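Local coordinates for protein cellobiose 2-epimerase (Spirochaeta thermophila DSM 6192, PDB 5ZIG) that probably catalyses the reversible epimerization of cellobiose to 4-O-beta-D-glucopyranosyl-D-mannose, as a member of the N-acylglucosamine 2-epimerase family, at residues E263-L268 against P272-F277; E199-L204 against R214-H219. All blocks are in the same frame, centred on the assembly; numbering follows the deposited sequence.

Contact 1: E263-L268 against P272-F277; sequences ESVELL and PLPEWF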
loop_
_atom_site.group_PDB
_atom_site.type_symbol
_atom_site.label_atom_id
_atom_site.label_comp_id
_atom_site.label_asym_id
_atom_site.label_seq_id
_atom_site.Cartn_x
_atom_site.Cartn_y
_atom_site.Cartn_z
ATOM N N GLU A 263 -8.632 -2.209 9.525
ATOM C CA GLU A 263 -7.788 -1.443 10.448
ATOM C C GLU A 263 -8.469 -0.155 10.905
ATOM O O GLU A 263 -8.460 0.179 12.094
ATOM C CB GLU A 263 -6.454 -1.088 9.800
ATOM C CG GLU A 263 -5.458 -0.541 10.767
ATOM C CD GLU A 263 -4.345 0.217 10.087
ATOM O OE1 GLU A 263 -4.483 0.578 8.901
ATOM O OE2 GLU A 263 -3.309 0.424 10.741
ATOM N N SER A 264 -9.059 0.584 9.963
ATOM C CA SER A 264 -9.644 1.876 10.308
ATOM C C SER A 264 -10.869 1.722 11.208
ATOM O O SER A 264 -11.029 2.468 12.186
ATOM C CB SER A 264 -9.994 2.644 9.034
ATOM O OG SER A 264 -10.880 1.898 8.224
ATOM N N VAL A 265 -11.747 0.758 10.898
ATOM C CA VAL A 265 -12.963 0.561 11.694
ATOM C C VAL A 265 -12.631 -0.063 13.050
ATOM O O VAL A 265 -13.344 0.162 14.044
ATOM C CB VAL A 265 -14.007 -0.254 10.904
ATOM C CG1 VAL A 265 -15.258 -0.604 11.771
ATOM C CG2 VAL A 265 -14.462 0.506 9.696
ATOM N N GLU A 266 -11.531 -0.812 13.137
ATOM C CA GLU A 266 -11.037 -1.241 14.440
ATOM C C GLU A 266 -10.493 -0.059 15.246
ATOM O O GLU A 266 -10.776 0.068 16.446
ATOM C CB GLU A 266 -9.973 -2.328 14.267
ATOM C CG GLU A 266 -9.548 -2.975 15.580
ATOM C CD GLU A 266 -9.021 -4.399 15.401
ATOM O OE1 GLU A 266 -8.529 -4.973 16.395
ATOM O OE2 GLU A 266 -9.107 -4.950 14.280
ATOM N N LEU A 267 -9.724 0.829 14.609
ATOM C CA LEU A 267 -9.261 2.006 15.331
ATOM C C LEU A 267 -10.429 2.863 15.804
ATOM O O LEU A 267 -10.329 3.538 16.834
ATOM C CB LEU A 267 -8.320 2.828 14.451
ATOM C CG LEU A 267 -6.905 2.289 14.278
ATOM C CD1 LEU A 267 -6.208 3.078 13.178
ATOM C CD2 LEU A 267 -6.133 2.355 15.601
ATOM N N LEU A 268 -11.546 2.852 15.076
ATOM C CA LEU A 268 -12.674 3.692 15.463
ATOM C C LEU A 268 -13.520 3.043 16.563
ATOM O O LEU A 268 -13.892 3.701 17.542
ATOM C CB LEU A 268 -13.531 4.009 14.232
ATOM C CG LEU A 268 -13.338 5.326 13.467
ATOM C CD1 LEU A 268 -11.884 5.624 13.197
ATOM C CD2 LEU A 268 -14.070 5.234 12.173
ATOM N N PRO A 272 -14.765 -6.447 19.476
ATOM C CA PRO A 272 -15.135 -6.887 18.123
ATOM C C PRO A 272 -15.663 -5.752 17.261
ATOM O O PRO A 272 -16.208 -4.781 17.795
ATOM C CB PRO A 272 -16.240 -7.903 18.384
ATOM C CG PRO A 272 -16.924 -7.363 19.604
ATOM C CD PRO A 272 -15.797 -6.824 20.463
ATOM N N LEU A 273 -15.514 -5.874 15.946
ATOM C CA LEU A 273 -15.952 -4.822 15.043
ATOM C C LEU A 273 -17.474 -4.851 14.897
ATOM O O LEU A 273 -18.133 -5.811 15.304
ATOM C CB LEU A 273 -15.228 -4.971 13.705
ATOM C CG LEU A 273 -13.855 -4.280 13.611
ATOM C CD1 LEU A 273 -12.796 -5.014 14.415
ATOM C CD2 LEU A 273 -13.384 -4.124 12.162
ATOM N N PRO A 274 -18.072 -3.785 14.356
ATOM C CA PRO A 274 -19.529 -3.771 14.173
ATOM C C PRO A 274 -19.994 -4.837 13.197
ATOM O O PRO A 274 -19.301 -5.178 12.239
ATOM C CB PRO A 274 -19.808 -2.364 13.628
ATOM C CG PRO A 274 -18.674 -1.540 14.169
ATOM C CD PRO A 274 -17.481 -2.450 14.156
ATOM N N GLU A 275 -21.192 -5.365 13.460
ATOM C CA GLU A 275 -21.767 -6.393 12.599
ATOM C C GLU A 275 -22.049 -5.866 11.202
ATOM O O GLU A 275 -21.925 -6.612 10.225
ATOM C CB GLU A 275 -23.053 -6.938 13.219
ATOM C CG GLU A 275 -22.852 -7.596 14.571
ATOM C CD GLU A 275 -21.854 -8.746 14.527
ATOM O OE1 GLU A 275 -21.753 -9.415 13.475
ATOM O OE2 GLU A 275 -21.171 -8.979 15.547
ATOM N N TRP A 276 -22.441 -4.592 11.078
ATOM C CA TRP A 276 -22.627 -4.038 9.742
ATOM C C TRP A 276 -21.330 -4.099 8.938
ATOM O O TRP A 276 -21.354 -4.377 7.732
ATOM C CB TRP A 276 -23.183 -2.608 9.816
ATOM C CG TRP A 276 -22.318 -1.549 10.482
ATOM C CD1 TRP A 276 -22.438 -1.074 11.765
ATOM C CD2 TRP A 276 -21.240 -0.803 9.881
ATOM N NE1 TRP A 276 -21.491 -0.099 11.999
ATOM C CE2 TRP A 276 -20.743 0.082 10.863
ATOM C CE3 TRP A 276 -20.646 -0.804 8.611
ATOM C CZ2 TRP A 276 -19.676 0.949 10.617
ATOM C CZ3 TRP A 276 -19.584 0.069 8.365
ATOM C CH2 TRP A 276 -19.116 0.932 9.368
ATOM N N PHE A 277 -20.184 -3.879 9.592
ATOM C CA PHE A 277 -18.913 -3.954 8.879
ATOM C C PHE A 277 -18.596 -5.387 8.450
ATOM O O PHE A 277 -18.223 -5.636 7.294
ATOM C CB PHE A 277 -17.776 -3.390 9.739
ATOM C CG PHE A 277 -16.431 -3.494 9.064
ATOM C CD1 PHE A 277 -16.086 -2.614 8.055
ATOM C CD2 PHE A 277 -15.558 -4.521 9.377
ATOM C CE1 PHE A 277 -14.865 -2.738 7.387
ATOM C CE2 PHE A 277 -14.338 -4.649 8.727
ATOM C CZ PHE A 277 -13.989 -3.754 7.729
#
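Val265 reaches across from helix 251-269 and packs against Leu273, Pro274 and Phe277, with its two methyls turned to largely different partners. CG1 lies 3.7 Å from Pro274 CD and 4.0 Å from Leu273 CD2. CG2 takes the aromatic side, 3.9 Å from Phe277 CD1 and almost as near to CE1. The first torsion accounts for this bias: with CG1 anti to the backbone N (chi1 174°), CG1 faces mainly the two residues that precede the new helix and also touches the ring at Phe277 CG, while CG2, beside the backbone N, lies by CD1 and CE1. Val265 CB sits over one face of Phe277, 4.2 Å above the plane and displaced toward the rim, so the valine covers part of that face and not its centre. Of the 246 Å² buried between the segments, Val265 alone supplies 93 Å².

This is the turn of an antiparallel helical hairpin, consistent with the (alpha/alpha)6 barrel of this family. Pro272 follows a cis peptide bond, and Pro274 holds the N-cap position before helix 275-294. Leu273 lies between the two prolines, and its side chain also touches Thr262, one turn before Glu266.

Toward solvent the contact thins. Glu266 is partly exposed, and its chain, extended beyond CG, passes Leu273 at about a right angle. Leu273 CD1 is 3.9 Å from Glu266 CB and 3.7 Å from Glu266 OE2, so one methyl spans the aliphatic and the carboxylate ends. No hydrogen bond joins the segments, and the glutamate meets 272-277 through van der Waals contact alone. Trp276, an exposed residue, keeps its CH2 4.7 Å from Val265 CG2, the nearest its indole comes to 263-268.

Contact 2: E199-L204 against R214-H219; sequences EAYSTL and REAMEH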
loop_
_atom_site.group_PDB
_atom_site.type_symbol
_atom_site.label_atom_id
_atom_site.label_comp_id
_atom_site.label_asym_id
_atom_site.label_seq_id
_atom_site.Cartn_x
_atom_site.Cartn_y
_atom_site.Cartn_z
ATOM N N GLU A 199 -5.443 4.870 4.290
ATOM C CA GLU A 199 -4.310 4.124 4.830
ATOM C C GLU A 199 -3.399 5.025 5.645
ATOM O O GLU A 199 -3.018 4.692 6.782
ATOM C CB GLU A 199 -3.549 3.453 3.683
ATOM C CG GLU A 199 -2.158 2.946 4.016
ATOM C CD GLU A 199 -1.392 2.535 2.764
ATOM O OE1 GLU A 199 -1.044 3.408 1.936
ATOM O OE2 GLU A 199 -1.165 1.328 2.588
ATOM N N ALA A 200 -3.060 6.189 5.083
ATOM C CA ALA A 200 -2.269 7.184 5.796
ATOM C C ALA A 200 -2.937 7.598 7.097
ATOM O O ALA A 200 -2.273 7.732 8.129
ATOM C CB ALA A 200 -2.059 8.419 4.902
ATOM N N TYR A 201 -4.247 7.847 7.055
ATOM C CA TYR A 201 -4.923 8.462 8.198
ATOM C C TYR A 201 -5.035 7.489 9.360
ATOM O O TYR A 201 -4.818 7.880 10.512
ATOM C CB TYR A 201 -6.301 8.974 7.791
ATOM C CG TYR A 201 -6.262 10.254 6.969
ATOM C CD1 TYR A 201 -5.053 10.784 6.524
ATOM C CD2 TYR A 201 -7.424 10.933 6.655
ATOM C CE1 TYR A 201 -5.011 11.958 5.772
ATOM C CE2 TYR A 201 -7.398 12.124 5.881
ATOM C CZ TYR A 201 -6.185 12.627 5.458
ATOM O OH TYR A 201 -6.131 13.804 4.716
ATOM N N SER A 202 -5.382 6.225 9.084
ATOM C CA SER A 202 -5.346 5.202 10.135
ATOM C C SER A 202 -4.037 5.263 10.914
ATOM O O SER A 202 -4.034 5.259 12.151
ATOM C CB SER A 202 -5.550 3.801 9.546
ATOM O OG SER A 202 -6.876 3.620 9.063
ATOM N N THR A 203 -2.915 5.376 10.202
ATOM C CA THR A 203 -1.600 5.397 10.838
ATOM C C THR A 203 -1.322 6.741 11.521
ATOM O O THR A 203 -0.727 6.774 12.608
ATOM C CB THR A 203 -0.522 5.041 9.788
ATOM O OG1 THR A 203 -0.595 3.640 9.488
ATOM C CG2 THR A 203 0.898 5.358 10.274
ATOM N N LEU A 204 -1.741 7.860 10.915
ATOM C CA LEU A 204 -1.598 9.150 11.596
ATOM C C LEU A 204 -2.444 9.182 12.865
ATOM O O LEU A 204 -2.005 9.695 13.900
ATOM C CB LEU A 204 -1.968 10.304 10.647
ATOM C CG LEU A 204 -1.810 11.734 11.199
ATOM C CD1 LEU A 204 -0.353 12.030 11.587
ATOM C CD2 LEU A 204 -2.364 12.805 10.256
ATOM N N ARG A 214 -9.606 11.075 13.091
ATOM C CA ARG A 214 -10.629 10.034 13.209
ATOM C C ARG A 214 -11.887 10.441 12.466
ATOM O O ARG A 214 -12.566 9.600 11.856
ATOM C CB ARG A 214 -10.967 9.736 14.675
ATOM C CG ARG A 214 -12.375 9.120 14.848
ATOM C CD ARG A 214 -12.960 9.266 16.249
ATOM N NE ARG A 214 -12.764 8.050 17.030
ATOM C CZ ARG A 214 -11.999 7.974 18.114
ATOM N NH1 ARG A 214 -11.369 9.053 18.560
ATOM N NH2 ARG A 214 -11.869 6.820 18.759
ATOM N N GLU A 215 -12.207 11.737 12.502
ATOM C CA GLU A 215 -13.376 12.232 11.793
ATOM C C GLU A 215 -13.196 12.123 10.280
ATOM O O GLU A 215 -14.127 11.729 9.570
ATOM C CB GLU A 215 -13.665 13.671 12.240
ATOM C CG GLU A 215 -14.179 13.697 13.693
ATOM C CD GLU A 215 -14.269 15.087 14.315
ATOM O OE1 GLU A 215 -13.817 16.074 13.692
ATOM O OE2 GLU A 215 -14.790 15.178 15.449
ATOM N N ALA A 216 -12.010 12.466 9.767
ATOM C CA ALA A 216 -11.747 12.249 8.343
ATOM C C ALA A 216 -11.842 10.767 7.989
ATOM O O ALA A 216 -12.350 10.409 6.917
ATOM C CB ALA A 216 -10.381 12.816 7.963
ATOM N N MET A 217 -11.386 9.891 8.896
ATOM C CA MET A 217 -11.525 8.442 8.707
ATOM C C MET A 217 -12.990 8.028 8.584
ATOM O O MET A 217 -13.359 7.285 7.671
ATOM C CB MET A 217 -10.848 7.694 9.858
ATOM C CG MET A 217 -9.326 7.750 9.800
ATOM S SD MET A 217 -8.542 7.243 11.344
ATOM C CE MET A 217 -8.789 5.447 11.347
ATOM N N GLU A 218 -13.842 8.512 9.491
ATOM C CA GLU A 218 -15.278 8.279 9.377
ATOM C C GLU A 218 -15.792 8.672 7.999
ATOM O O GLU A 218 -16.432 7.871 7.313
ATOM C CB GLU A 218 -16.019 9.071 10.455
ATOM C CG GLU A 218 -15.614 8.748 11.904
ATOM C CD GLU A 218 -16.545 9.403 12.933
ATOM O OE1 GLU A 218 -16.690 10.642 12.880
ATOM O OE2 GLU A 218 -17.088 8.709 13.816
ATOM N N HIS A 219 -15.511 9.918 7.586
ATOM C CA HIS A 219 -15.908 10.365 6.256
ATOM C C HIS A 219 -15.485 9.355 5.190
ATOM O O HIS A 219 -16.285 8.958 4.336
ATOM C CB HIS A 219 -15.281 11.725 5.951
ATOM C CG HIS A 219 -15.607 12.233 4.584
ATOM N ND1 HIS A 219 -16.903 12.415 4.148
ATOM C CD2 HIS A 219 -14.810 12.608 3.560
ATOM C CE1 HIS A 219 -16.888 12.886 2.912
ATOM N NE2 HIS A 219 -15.630 13.012 2.531
#
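The Tyr201 ring receives Ala216 obliquely: the methyl CB of Ala216 lies 3.7 Å from both Tyr201 CD2 and CE2. Phe149 of helix 139-156 meets the same ring edge-to-face, and Tyr164 and Leu152 also touch the tyrosine. Its hydroxyl is hydrogen-bonded to Glu153, which fixes the far end of the ring beyond the interface.

The two segments belong to consecutive helices of an antiparallel hairpin, as expected in the (alpha/alpha)6 barrel of this family. Their local axes approach to 9.4 Å at 149° between N-to-C directions, and the nearest CA pair is Tyr201 with Met217. That separation leaves room for a layer of side chains between the backbones, and all four touching residues are buried.

Met217 packs beside the tyrosine. Its CG rests 3.8 Å from Tyr201 CB, after which the chain runs past the tyrosine backbone, with Met217 SD 3.9 Å from Tyr201 O. A bend at chi3 (73°) then turns the terminal methyl onto Ser202, where Met217 CE is 3.7 Å from Ser202 CA. Replacing this methionine with an alanine would probably open a gap beside Tyr201 CB and Ser202, since CG, SD and CE would all be missing.

No hydrogen bond crosses between the segments, so the 181 Å² buried is van der Waals contact, mostly apolar. The polar end of Ser202 is turned back along its own helix: OG, anti to the carbonyl carbon (chi1 -69°), makes a weak hydrogen bond to Leu198 O. That same Ser202 OG also lies against the methionine methyl, 3.5 Å from Met217 CE.

How the contacts relate
Followed from the N terminus, the chain first closes contact 2, where helix 191-208 turns back into helix 211-228. It then passes through the short strands 237-238, 244-245 and 249-250 before helix 251-269 and the tight turn of contact 1 into helix 275-294. The two closures are in series, neither enclosing nor crossing the other, with centres about 13 Å apart. Helix 251-269 joins them by lying against both helices of the earlier pair: Leu267 CD1 is 3.2 Å from Ser202 O, and Leu268 CD1 is 3.6 Å from Met217 CE. Two successive helical hairpins are thus tied side by side.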